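PDB 1YZU: Ras-related protein Rab-21 from Homo sapiens, which belongs to the Rab branch of the Ras family of small guanine-nucleotide-binding proteins and has the P-loop fold. Local coordinates for residues A[8-13]-A[74-79]. Sequence-based numbering, arbitrary orientation.
Sequences KVVLLG and IYYRDS
At the C-terminal end of helix 65-75, Lys8 of strand 5-13 reaches into the turn that leads from the helix to strand 81-87. Its chain stays extended beyond CG, which is anti to the backbone N (chi1 170°), and this carries the ammonium group to a carbonyl at the helix end. Lys8 NZ donates a hydrogen bond to Tyr75 O at 2.7 Å, in the carbonyl plane, with a C=O...N angle of 149°. Lys8 NZ also forms a salt bridge with Asp78, 3.1 Å from Asp78 OD1 on its syn side and 25° out of the carboxylate plane, so two bonds grip the ammonium group. The turn is a type I beta turn from Tyr76 to Ser79, closed by a weak backbone bond and by Ser79 OG, which donates to Tyr76 O at 2.8 Å. In this Ras-type P-loop fold, strand 5-13 lies between strands 53-61 and 81-87, so the contact ties helix 65-75 to a central strand that runs on towards Gly13, which matches the P-loop pattern, as expected for this family. Lys8 CE packs against the hydroxyl Ser79 OG at 3.6 Å. It also meets the Tyr76 ring obliquely, with Lys8 CE 3.7 Å from Tyr76 CD2. Farther along the strand, Val10 CG2 meets Tyr76 CE2 at 3.8 Å, crossing the tyrosine side chain at about a right angle. Phe68 meets the same ring from within helix 65-75, and Trp60 makes a cation-pi contact with Lys8.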
ATOM      1  N   LYS A   8       4.018  -7.396  -9.341  1.00 38.14           N
ATOM      2  CA  LYS A   8       4.646  -7.230  -8.036  1.00 37.86           C
ATOM      3  C   LYS A   8       4.231  -5.881  -7.443  1.00 37.36           C
ATOM      4  O   LYS A   8       4.234  -4.866  -8.127  1.00 37.67           O
ATOM      5  CB  LYS A   8       6.174  -7.325  -8.162  1.00 37.73           C
ATOM      6  CG  LYS A   8       6.937  -6.940  -6.901  1.00 38.30           C
ATOM      7  CD  LYS A   8       8.323  -7.514  -6.920  1.00 38.13           C
ATOM      8  CE  LYS A   8       9.193  -6.953  -5.805  1.00 38.16           C
ATOM      9  NZ  LYS A   8      10.602  -7.481  -5.944  1.00 37.90           N
ATOM     10  N   VAL A   9       3.868  -5.884  -6.169  1.00 36.78           N
ATOM     11  CA  VAL A   9       3.352  -4.705  -5.496  1.00 36.22           C
ATOM     12  C   VAL A   9       4.040  -4.663  -4.141  1.00 35.77           C
ATOM     13  O   VAL A   9       4.189  -5.679  -3.499  1.00 34.93           O
ATOM     14  CB  VAL A   9       1.786  -4.802  -5.381  1.00 36.13           C
ATOM     15  CG1 VAL A   9       1.201  -3.836  -4.375  1.00 35.70           C
ATOM     16  CG2 VAL A   9       1.149  -4.584  -6.747  1.00 36.38           C
ATOM     17  N   VAL A  10       4.469  -3.490  -3.703  1.00 36.16           N
ATOM     18  CA  VAL A  10       5.132  -3.386  -2.411  1.00 36.13           C
ATOM     19  C   VAL A  10       4.364  -2.422  -1.526  1.00 35.92           C
ATOM     20  O   VAL A  10       3.806  -1.469  -2.013  1.00 35.92           O
ATOM     21  CB  VAL A  10       6.621  -2.996  -2.551  1.00 35.92           C
ATOM     22  CG1 VAL A  10       6.782  -1.674  -3.236  1.00 35.98           C
ATOM     23  CG2 VAL A  10       7.300  -2.987  -1.184  1.00 36.31           C
ATOM     24  N   LEU A  11       4.328  -2.726  -0.233  1.00 35.95           N
ATOM     25  CA  LEU A  11       3.591  -1.983   0.764  1.00 36.09           C
ATOM     26  C   LEU A  11       4.553  -1.149   1.584  1.00 36.07           C
ATOM     27  O   LEU A  11       5.556  -1.659   2.074  1.00 35.65           O
ATOM     28  CB  LEU A  11       2.900  -2.958   1.721  1.00 36.54           C
ATOM     29  CG  LEU A  11       1.777  -3.782   1.106  1.00 37.22           C
ATOM     30  CD1 LEU A  11       1.499  -4.988   1.940  1.00 38.16           C
ATOM     31  CD2 LEU A  11       0.532  -2.945   0.992  1.00 38.08           C
ATOM     32  N   LEU A  12       4.228   0.126   1.751  1.00 35.94           N
ATOM     33  CA  LEU A  12       5.104   1.061   2.441  1.00 36.31           C
ATOM     34  C   LEU A  12       4.284   1.959   3.351  1.00 36.25           C
ATOM     35  O   LEU A  12       3.074   2.014   3.227  1.00 35.42           O
ATOM     36  CB  LEU A  12       5.851   1.927   1.433  1.00 36.12           C
ATOM     37  CG  LEU A  12       6.609   1.238   0.309  1.00 36.43           C
ATOM     38  CD1 LEU A  12       6.943   2.212  -0.781  1.00 36.44           C
ATOM     39  CD2 LEU A  12       7.865   0.627   0.874  1.00 37.59           C
ATOM     40  N   GLY A  13       4.966   2.657   4.257  1.00 36.68           N
ATOM     41  CA  GLY A  13       4.320   3.508   5.253  1.00 37.51           C
ATOM     42  C   GLY A  13       4.885   3.224   6.633  1.00 38.12           C
ATOM     43  O   GLY A  13       5.638   2.276   6.816  1.00 39.32           O
ATOM     44  N   ILE A  74      18.408  -3.558  -5.092  1.00 52.29           N
ATOM     45  CA  ILE A  74      18.751  -4.942  -5.416  1.00 51.78           C
ATOM     46  C   ILE A  74      17.515  -5.769  -5.709  1.00 51.27           C
ATOM     47  O   ILE A  74      17.441  -6.482  -6.712  1.00 50.80           O
ATOM     48  CB  ILE A  74      19.518  -5.573  -4.257  1.00 51.76           C
ATOM     49  N   TYR A  75      16.541  -5.654  -4.820  1.00 50.88           N
ATOM     50  CA  TYR A  75      15.497  -6.650  -4.703  1.00 50.27           C
ATOM     51  C   TYR A  75      14.100  -6.162  -5.082  1.00 50.24           C
ATOM     52  O   TYR A  75      13.163  -6.961  -5.176  1.00 50.42           O
ATOM     53  CB  TYR A  75      15.520  -7.190  -3.267  1.00 49.92           C
ATOM     54  CG  TYR A  75      16.676  -8.156  -3.020  1.00 49.28           C
ATOM     55  CD1 TYR A  75      17.663  -7.894  -2.064  1.00 48.64           C
ATOM     56  CD2 TYR A  75      16.770  -9.336  -3.747  1.00 48.73           C
ATOM     57  CE1 TYR A  75      18.715  -8.798  -1.835  1.00 48.65           C
ATOM     58  CE2 TYR A  75      17.812 -10.233  -3.541  1.00 49.68           C
ATOM     59  CZ  TYR A  75      18.779  -9.973  -2.582  1.00 49.24           C
ATOM     60  OH  TYR A  75      19.792 -10.898  -2.412  1.00 48.36           O
ATOM     61  N   TYR A  76      13.952  -4.867  -5.328  1.00 49.91           N
ATOM     62  CA  TYR A  76      12.625  -4.329  -5.593  1.00 49.62           C
ATOM     63  C   TYR A  76      12.510  -3.466  -6.838  1.00 49.33           C
ATOM     64  O   TYR A  76      11.476  -2.824  -7.026  1.00 49.41           O
ATOM     65  CB  TYR A  76      12.193  -3.494  -4.409  1.00 49.65           C
ATOM     66  CG  TYR A  76      11.761  -4.255  -3.200  1.00 49.55           C
ATOM     67  CD1 TYR A  76      12.597  -4.374  -2.099  1.00 49.45           C
ATOM     68  CD2 TYR A  76      10.484  -4.804  -3.129  1.00 50.06           C
ATOM     69  CE1 TYR A  76      12.191  -5.029  -0.960  1.00 49.86           C
ATOM     70  CE2 TYR A  76      10.064  -5.470  -2.000  1.00 50.99           C
ATOM     71  CZ  TYR A  76      10.928  -5.582  -0.908  1.00 51.03           C
ATOM     72  OH  TYR A  76      10.521  -6.232   0.241  1.00 51.16           O
ATOM     73  N   ARG A  77      13.547  -3.444  -7.680  1.00 48.86           N
ATOM     74  CA  ARG A  77      13.553  -2.580  -8.878  1.00 48.25           C
ATOM     75  C   ARG A  77      12.531  -3.022  -9.938  1.00 47.71           C
ATOM     76  O   ARG A  77      12.184  -2.235 -10.829  1.00 48.32           O
ATOM     77  CB  ARG A  77      14.982  -2.488  -9.497  1.00 48.59           C
ATOM     78  N   ASP A  78      12.035  -4.255  -9.821  1.00 46.43           N
ATOM     79  CA  ASP A  78      11.047  -4.807 -10.757  1.00 45.47           C
ATOM     80  C   ASP A  78       9.608  -4.728 -10.209  1.00 44.55           C
ATOM     81  O   ASP A  78       8.756  -5.569 -10.541  1.00 44.54           O
ATOM     82  CB  ASP A  78      11.421  -6.253 -11.093  1.00 45.08           C
ATOM     83  CG  ASP A  78      11.530  -7.133  -9.852  1.00 47.11           C
ATOM     84  OD1 ASP A  78      11.658  -6.583  -8.722  1.00 45.65           O
ATOM     85  OD2 ASP A  78      11.484  -8.386 -10.007  1.00 49.76           O
ATOM     86  N   SER A  79       9.324  -3.724  -9.378  1.00 43.49           N
ATOM     87  CA  SER A  79       7.977  -3.567  -8.782  1.00 42.65           C
ATOM     88  C   SER A  79       7.090  -2.818  -9.737  1.00 41.93           C
ATOM     89  O   SER A  79       7.496  -1.778 -10.251  1.00 41.80           O
ATOM     90  CB  SER A  79       8.038  -2.786  -7.476  1.00 42.06           C
ATOM     91  OG  SER A  79       8.800  -3.489  -6.515  1.00 42.23           O
TER